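Local structure of putative glycosyl hydrolase (Parabacteroides distasonis, 4QHZ) at residues I121-M126 with Y168-T173; Y127-L132 with G146-Q151. The protein probably acts as a hydrolase of the 3-keto-disaccharide hydrolase family and binds a magnesium ion. All blocks are in the same frame, centred on the assembly; numbering follows the deposited sequence.

Contact 1. Residues I121-M126 with Y168-T173. With EDO (1,2-ethanediol), chain H.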
loop_
_atom_site.group_PDB
_atom_site.type_symbol
_atom_site.label_atom_id
_atom_site.label_comp_id
_atom_site.label_asym_id
_atom_site.label_seq_id
_atom_site.Cartn_x
_atom_site.Cartn_y
_atom_site.Cartn_z
ATOM N N ILE C 121 14.483 -11.698 -16.726
ATOM C CA ILE C 121 15.261 -10.963 -15.746
ATOM C C ILE C 121 14.770 -11.373 -14.364
ATOM O O ILE C 121 13.655 -11.020 -13.972
ATOM C CB ILE C 121 15.131 -9.439 -15.951
ATOM C CG1 ILE C 121 15.587 -9.042 -17.358
ATOM C CG2 ILE C 121 15.942 -8.671 -14.922
ATOM C CD1 ILE C 121 14.472 -8.530 -18.239
ATOM N N PHE C 122 15.589 -12.127 -13.637
ATOM C CA PHE C 122 15.249 -12.546 -12.279
ATOM C C PHE C 122 15.710 -11.500 -11.280
ATOM O O PHE C 122 16.909 -11.354 -11.025
ATOM C CB PHE C 122 15.870 -13.899 -11.940
ATOM C CG PHE C 122 15.144 -15.070 -12.542
ATOM C CD1 PHE C 122 15.287 -15.375 -13.890
ATOM C CD2 PHE C 122 14.332 -15.874 -11.758
ATOM C CE1 PHE C 122 14.629 -16.459 -14.449
ATOM C CE2 PHE C 122 13.670 -16.953 -12.308
ATOM C CZ PHE C 122 13.819 -17.248 -13.655
ATOM N N LEU C 123 14.740 -10.788 -10.713
ATOM C CA LEU C 123 14.999 -9.702 -9.771
ATOM C C LEU C 123 15.425 -10.285 -8.431
ATOM O O LEU C 123 14.719 -11.121 -7.868
ATOM C CB LEU C 123 13.753 -8.833 -9.613
ATOM C CG LEU C 123 13.157 -8.322 -10.935
ATOM C CD1 LEU C 123 11.826 -7.629 -10.694
ATOM C CD2 LEU C 123 14.119 -7.391 -11.658
ATOM N N GLN C 124 16.594 -9.858 -7.949
ATOM C CA GLN C 124 17.277 -10.471 -6.797
ATOM C C GLN C 124 17.443 -11.989 -6.948
ATOM O O GLN C 124 17.584 -12.698 -5.964
ATOM C CB GLN C 124 16.545 -10.148 -5.492
ATOM C CG GLN C 124 16.436 -8.664 -5.204
ATOM C CD GLN C 124 15.899 -8.390 -3.814
ATOM O OE1 GLN C 124 14.723 -8.614 -3.535
ATOM N NE2 GLN C 124 16.769 -7.918 -2.926
ATOM N N GLY C 125 17.444 -12.473 -8.186
ATOM C CA GLY C 125 17.583 -13.899 -8.472
ATOM C C GLY C 125 16.352 -14.738 -8.181
ATOM O O GLY C 125 16.410 -15.952 -8.315
HETATM N N MSE C 126 15.234 -14.111 -7.801
HETATM C CA MSE C 126 14.045 -14.860 -7.349
HETATM C C MSE C 126 12.801 -14.645 -8.183
HETATM O O MSE C 126 11.961 -15.535 -8.262
HETATM C CB MSE C 126 13.651 -14.448 -5.932
HETATM C CG MSE C 126 14.777 -14.489 -4.907
HETATM SE SE MSE C 126 15.454 -16.313 -4.697
HETATM C CE MSE C 126 14.254 -16.904 -3.243
ATOM N N TYR C 168 13.220 -2.150 -21.726
ATOM C CA TYR C 168 12.643 -2.292 -20.396
ATOM C C TYR C 168 13.199 -1.227 -19.459
ATOM O O TYR C 168 14.415 -1.008 -19.403
ATOM C CB TYR C 168 12.941 -3.664 -19.783
ATOM C CG TYR C 168 12.036 -4.833 -20.152
ATOM C CD1 TYR C 168 10.904 -4.685 -20.950
ATOM C CD2 TYR C 168 12.309 -6.100 -19.644
ATOM C CE1 TYR C 168 10.091 -5.778 -21.249
ATOM C CE2 TYR C 168 11.507 -7.186 -19.928
ATOM C CZ TYR C 168 10.393 -7.022 -20.723
ATOM O OH TYR C 168 9.613 -8.128 -21.002
ATOM N N ASP C 169 12.300 -0.572 -18.730
ATOM C CA ASP C 169 12.659 0.211 -17.551
ATOM C C ASP C 169 11.909 -0.393 -16.375
ATOM O O ASP C 169 10.697 -0.597 -16.444
ATOM C CB ASP C 169 12.329 1.687 -17.747
ATOM C CG ASP C 169 13.323 2.378 -18.661
ATOM O OD1 ASP C 169 14.501 2.490 -18.264
ATOM O OD2 ASP C 169 12.947 2.779 -19.786
ATOM N N ILE C 170 12.647 -0.706 -15.312
ATOM C CA ILE C 170 12.135 -1.496 -14.199
ATOM C C ILE C 170 12.441 -0.786 -12.883
ATOM O O ILE C 170 13.576 -0.376 -12.655
ATOM C CB ILE C 170 12.769 -2.895 -14.186
ATOM C CG1 ILE C 170 12.322 -3.685 -15.422
ATOM C CG2 ILE C 170 12.413 -3.638 -12.906
ATOM C CD1 ILE C 170 13.095 -4.971 -15.666
ATOM N N ILE C 171 11.421 -0.621 -12.047
ATOM C CA ILE C 171 11.585 -0.037 -10.726
ATOM C C ILE C 171 11.152 -1.086 -9.718
ATOM O O ILE C 171 10.019 -1.564 -9.781
ATOM C CB ILE C 171 10.753 1.245 -10.545
ATOM C CG1 ILE C 171 11.040 2.234 -11.683
ATOM C CG2 ILE C 171 11.045 1.878 -9.185
ATOM C CD1 ILE C 171 10.131 3.451 -11.689
ATOM N N TYR C 172 12.052 -1.431 -8.799
ATOM C CA TYR C 172 11.868 -2.565 -7.907
ATOM C C TYR C 172 12.095 -2.188 -6.448
ATOM O O TYR C 172 13.088 -1.539 -6.105
ATOM C CB TYR C 172 12.837 -3.680 -8.293
ATOM C CG TYR C 172 12.771 -4.903 -7.410
ATOM C CD1 TYR C 172 11.766 -5.851 -7.573
ATOM C CD2 TYR C 172 13.721 -5.116 -6.416
ATOM C CE1 TYR C 172 11.715 -6.981 -6.774
ATOM C CE2 TYR C 172 13.677 -6.233 -5.606
ATOM C CZ TYR C 172 12.677 -7.164 -5.789
ATOM O OH TYR C 172 12.630 -8.277 -4.989
ATOM N N THR C 173 11.160 -2.613 -5.606
ATOM C CA THR C 173 11.264 -2.492 -4.169
ATOM C C THR C 173 11.373 -3.899 -3.597
ATOM O O THR C 173 10.509 -4.740 -3.837
ATOM C CB THR C 173 10.038 -1.770 -3.589
ATOM O OG1 THR C 173 9.876 -0.504 -4.247
ATOM C CG2 THR C 173 10.190 -1.545 -2.098
HETATM C C1 EDO H . 10.455 5.269 -19.962
HETATM O O1 EDO H . 10.632 3.876 -20.243
HETATM C C2 EDO H . 11.680 5.775 -19.217
HETATM O O2 EDO H . 11.419 7.085 -18.701
#
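The hydroxyl of Y172 donates to Q124 OE1, with 2.6 Å between OH and OE1. OE1 lies at the ring edge, in the plane of the phenol. The donor is tilted 28° out of the carbonyl plane, and the two side chains cross at about a right angle. Q124 NE2 is bonded in turn to F94 O, so the amide is held at both its polar atoms. Q124 owes its place to the type II turn F122-G125, closed by G125 N on F122 O. L123 puts CB over one face of the Y172 ring, 4.2 Å from the centroid, while its CD1 lies 3.6 Å from Y172 CD1. Strands 119-123 and 165-177 belong to different sheets, consistent with the concanavalin-like sandwich of the family; segments 121-123 and 168-173 approach to 10.4 Å between axes. A phenylalanine in place of Y172 would probably leave Q124 OE1 without its donor and the amide held at NE2 alone. Further along, I121, whose own chi2 (113°) is off a staggered value, brings CD1 to the edge of the Y168 ring, 3.5 Å from its CD2. D169 OD2 accepts from O1 of an ethanediol, which D169 of the second subunit also binds.

Contact 2. Residues Y127-L132 with G146-Q151; sequences YEVQVL and GSIYKQ. With MG (magnesium ion), chain I.
This is one wall of the magnesium site: strand 127-131, at the margin of its sheet in what is probably a concanavalin-like fold, meets the loop 146-151 through a single antiparallel bridge. V129 and I148 form its non-hydrogen-bonded pair. The flanking bonds are Y149 N to E128 O and Q130 N to S147 O, each 3.0 Å and nearly straight at the hydrogen. Beyond them G146 N bonds to Q130 O, this time from above the carbonyl plane, 37° out of it. E128 and Q130, two apart in the strand, both send side chains to the metal. E128 is fully extended, with CG anti to the backbone N (chi1 -174°), and OE2 binds the magnesium at 2.2 Å. Q130 bends at chi2 (71°), and its OE1 binds at 2.1 Å. The two oxygens are ligands side by side on the ion. A water, N118, S119 and Q227 complete the six-coordinate shell; the same water makes weak bonds to E128 OE1 and Q130 NE2, though G143 is the stronger partner of the Q130 amide. Y149 lies beside both side chains and points the same way, so its ring flanks the first shell: its CG is 3.6 Å from E128 OE1 and its CE1 3.7 Å from Q130 NE2. The Y149 hydroxyl pairs with Y140. At the bridged pair itself, V129 CG2 touches I148 CD1 at 4.0 Å.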
loop_
_atom_site.group_PDB
_atom_site.type_symbol
_atom_site.label_atom_id
_atom_site.label_comp_id
_atom_site.label_asym_id
_atom_site.label_seq_id
_atom_site.Cartn_x
_atom_site.Cartn_y
_atom_site.Cartn_z
ATOM N N TYR C 127 12.659 -13.474 -8.801
ATOM C CA TYR C 127 11.381 -13.071 -9.387
ATOM C C TYR C 127 11.530 -12.707 -10.865
ATOM O O TYR C 127 12.045 -11.636 -11.196
ATOM C CB TYR C 127 10.792 -11.895 -8.592
ATOM C CG TYR C 127 10.879 -12.060 -7.087
ATOM C CD1 TYR C 127 10.194 -13.086 -6.440
ATOM C CD2 TYR C 127 11.643 -11.195 -6.309
ATOM C CE1 TYR C 127 10.271 -13.249 -5.070
ATOM C CE2 TYR C 127 11.720 -11.353 -4.932
ATOM C CZ TYR C 127 11.034 -12.383 -4.318
ATOM O OH TYR C 127 11.112 -12.545 -2.957
ATOM N N GLU C 128 11.062 -13.579 -11.755
ATOM C CA GLU C 128 11.283 -13.389 -13.193
ATOM C C GLU C 128 10.335 -12.372 -13.825
ATOM O O GLU C 128 9.116 -12.519 -13.755
ATOM C CB GLU C 128 11.152 -14.703 -13.983
ATOM C CG GLU C 128 11.530 -14.533 -15.459
ATOM C CD GLU C 128 11.371 -15.785 -16.305
ATOM O OE1 GLU C 128 10.741 -16.759 -15.841
ATOM O OE2 GLU C 128 11.880 -15.786 -17.456
ATOM N N VAL C 129 10.918 -11.355 -14.452
ATOM C CA VAL C 129 10.222 -10.545 -15.433
ATOM C C VAL C 129 10.458 -11.220 -16.774
ATOM O O VAL C 129 11.588 -11.272 -17.259
ATOM C CB VAL C 129 10.733 -9.092 -15.477
ATOM C CG1 VAL C 129 9.933 -8.277 -16.489
ATOM C CG2 VAL C 129 10.659 -8.455 -14.096
ATOM N N GLN C 130 9.392 -11.754 -17.363
ATOM C CA GLN C 130 9.504 -12.575 -18.563
ATOM C C GLN C 130 10.006 -11.778 -19.764
ATOM O O GLN C 130 9.605 -10.635 -19.981
ATOM C CB GLN C 130 8.154 -13.222 -18.895
ATOM C CG GLN C 130 8.109 -14.045 -20.181
ATOM C CD GLN C 130 8.890 -15.354 -20.096
ATOM O OE1 GLN C 130 10.090 -15.361 -19.808
ATOM N NE2 GLN C 130 8.207 -16.473 -20.350
ATOM N N VAL C 131 10.907 -12.403 -20.513
ATOM C CA VAL C 131 11.316 -11.932 -21.820
ATOM C C VAL C 131 10.944 -13.010 -22.835
ATOM O O VAL C 131 11.233 -14.190 -22.636
ATOM C CB VAL C 131 12.826 -11.639 -21.859
ATOM C CG1 VAL C 131 13.317 -11.461 -23.294
ATOM C CG2 VAL C 131 13.129 -10.408 -21.020
ATOM N N LEU C 132 10.274 -12.601 -23.910
ATOM C CA LEU C 132 9.749 -13.535 -24.903
ATOM C C LEU C 132 9.366 -12.777 -26.163
ATOM O O LEU C 132 8.969 -11.608 -26.093
ATOM C CB LEU C 132 8.528 -14.263 -24.347
ATOM C CG LEU C 132 7.973 -15.465 -25.105
ATOM C CD1 LEU C 132 8.981 -16.607 -25.157
ATOM C CD2 LEU C 132 6.684 -15.929 -24.449
ATOM N N GLY C 146 6.832 -9.490 -20.305
ATOM C CA GLY C 146 6.578 -8.478 -19.282
ATOM C C GLY C 146 5.711 -8.935 -18.123
ATOM O O GLY C 146 5.439 -8.161 -17.212
ATOM N N SER C 147 5.293 -10.195 -18.141
ATOM C CA SER C 147 4.610 -10.774 -17.002
ATOM C C SER C 147 5.594 -10.897 -15.856
ATOM O O SER C 147 6.806 -10.988 -16.083
ATOM C CB SER C 147 4.023 -12.154 -17.342
ATOM O OG SER C 147 5.032 -13.107 -17.650
ATOM N N ILE C 148 5.082 -10.848 -14.631
ATOM C CA ILE C 148 5.790 -11.426 -13.500
ATOM C C ILE C 148 5.399 -12.895 -13.595
ATOM O O ILE C 148 4.249 -13.259 -13.347
ATOM C CB ILE C 148 5.407 -10.802 -12.145
ATOM C CG1 ILE C 148 5.551 -9.277 -12.176
ATOM C CG2 ILE C 148 6.270 -11.379 -11.029
ATOM C CD1 ILE C 148 6.847 -8.775 -12.788
ATOM N N TYR C 149 6.361 -13.721 -14.002
ATOM C CA TYR C 149 6.071 -15.012 -14.625
ATOM C C TYR C 149 5.067 -15.861 -13.834
ATOM O O TYR C 149 5.323 -16.259 -12.693
ATOM C CB TYR C 149 7.368 -15.790 -14.859
ATOM C CG TYR C 149 7.163 -17.098 -15.573
ATOM C CD1 TYR C 149 6.806 -17.131 -16.915
ATOM C CD2 TYR C 149 7.315 -18.303 -14.901
ATOM C CE1 TYR C 149 6.613 -18.332 -17.577
ATOM C CE2 TYR C 149 7.125 -19.504 -15.551
ATOM C CZ TYR C 149 6.774 -19.512 -16.886
ATOM O OH TYR C 149 6.581 -20.708 -17.524
ATOM N N LYS C 150 3.920 -16.104 -14.476
ATOM C CA LYS C 150 2.811 -16.932 -13.954
ATOM C C LYS C 150 2.122 -16.379 -12.700
ATOM O O LYS C 150 1.433 -17.110 -11.990
ATOM C CB LYS C 150 3.273 -18.385 -13.724
ATOM C CG LYS C 150 3.395 -19.184 -15.011
ATOM C CD LYS C 150 3.499 -20.676 -14.746
ATOM C CE LYS C 150 3.395 -21.476 -16.033
ATOM N NZ LYS C 150 3.207 -22.935 -15.760
ATOM N N GLN C 151 2.301 -15.087 -12.436
ATOM C CA GLN C 151 1.633 -14.434 -11.315
ATOM C C GLN C 151 0.760 -13.288 -11.786
ATOM O O GLN C 151 -0.410 -13.223 -11.432
ATOM C CB GLN C 151 2.648 -13.897 -10.313
ATOM C CG GLN C 151 3.391 -14.969 -9.543
ATOM C CD GLN C 151 4.401 -14.389 -8.572
ATOM O OE1 GLN C 151 4.261 -13.250 -8.118
ATOM N NE2 GLN C 151 5.410 -15.176 -8.227
HETATM MG MG MG I . 11.697 -16.741 -19.464
HETATM O O HOH W 1 10.519 -18.004 -18.540
#

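In the fold
The two contacts lie 10 Å apart, centre to centre, and strand 127-131 connects them. It follows strand 119-123 directly and is its antiparallel neighbour, with V129 N 2.8 Å from I121 O, a probable hydrogen bond. Both segments of contact 2 fall in the chain between those of contact 1, so it is nested within it. The opposite sheet reaches the metal wall as well: Y168 OH lies 2.7 Å from Q130 O, probably hydrogen-bonded, so that carbonyl meets both G146 N and a core tyrosine. At the other end Y172 OH packs 3.2 Å from Y127 CE2. The I121 side chain is about 9 Å from the magnesium and about 6 Å from the side chain of E128, so contact 1 packs near the site without binding the metal.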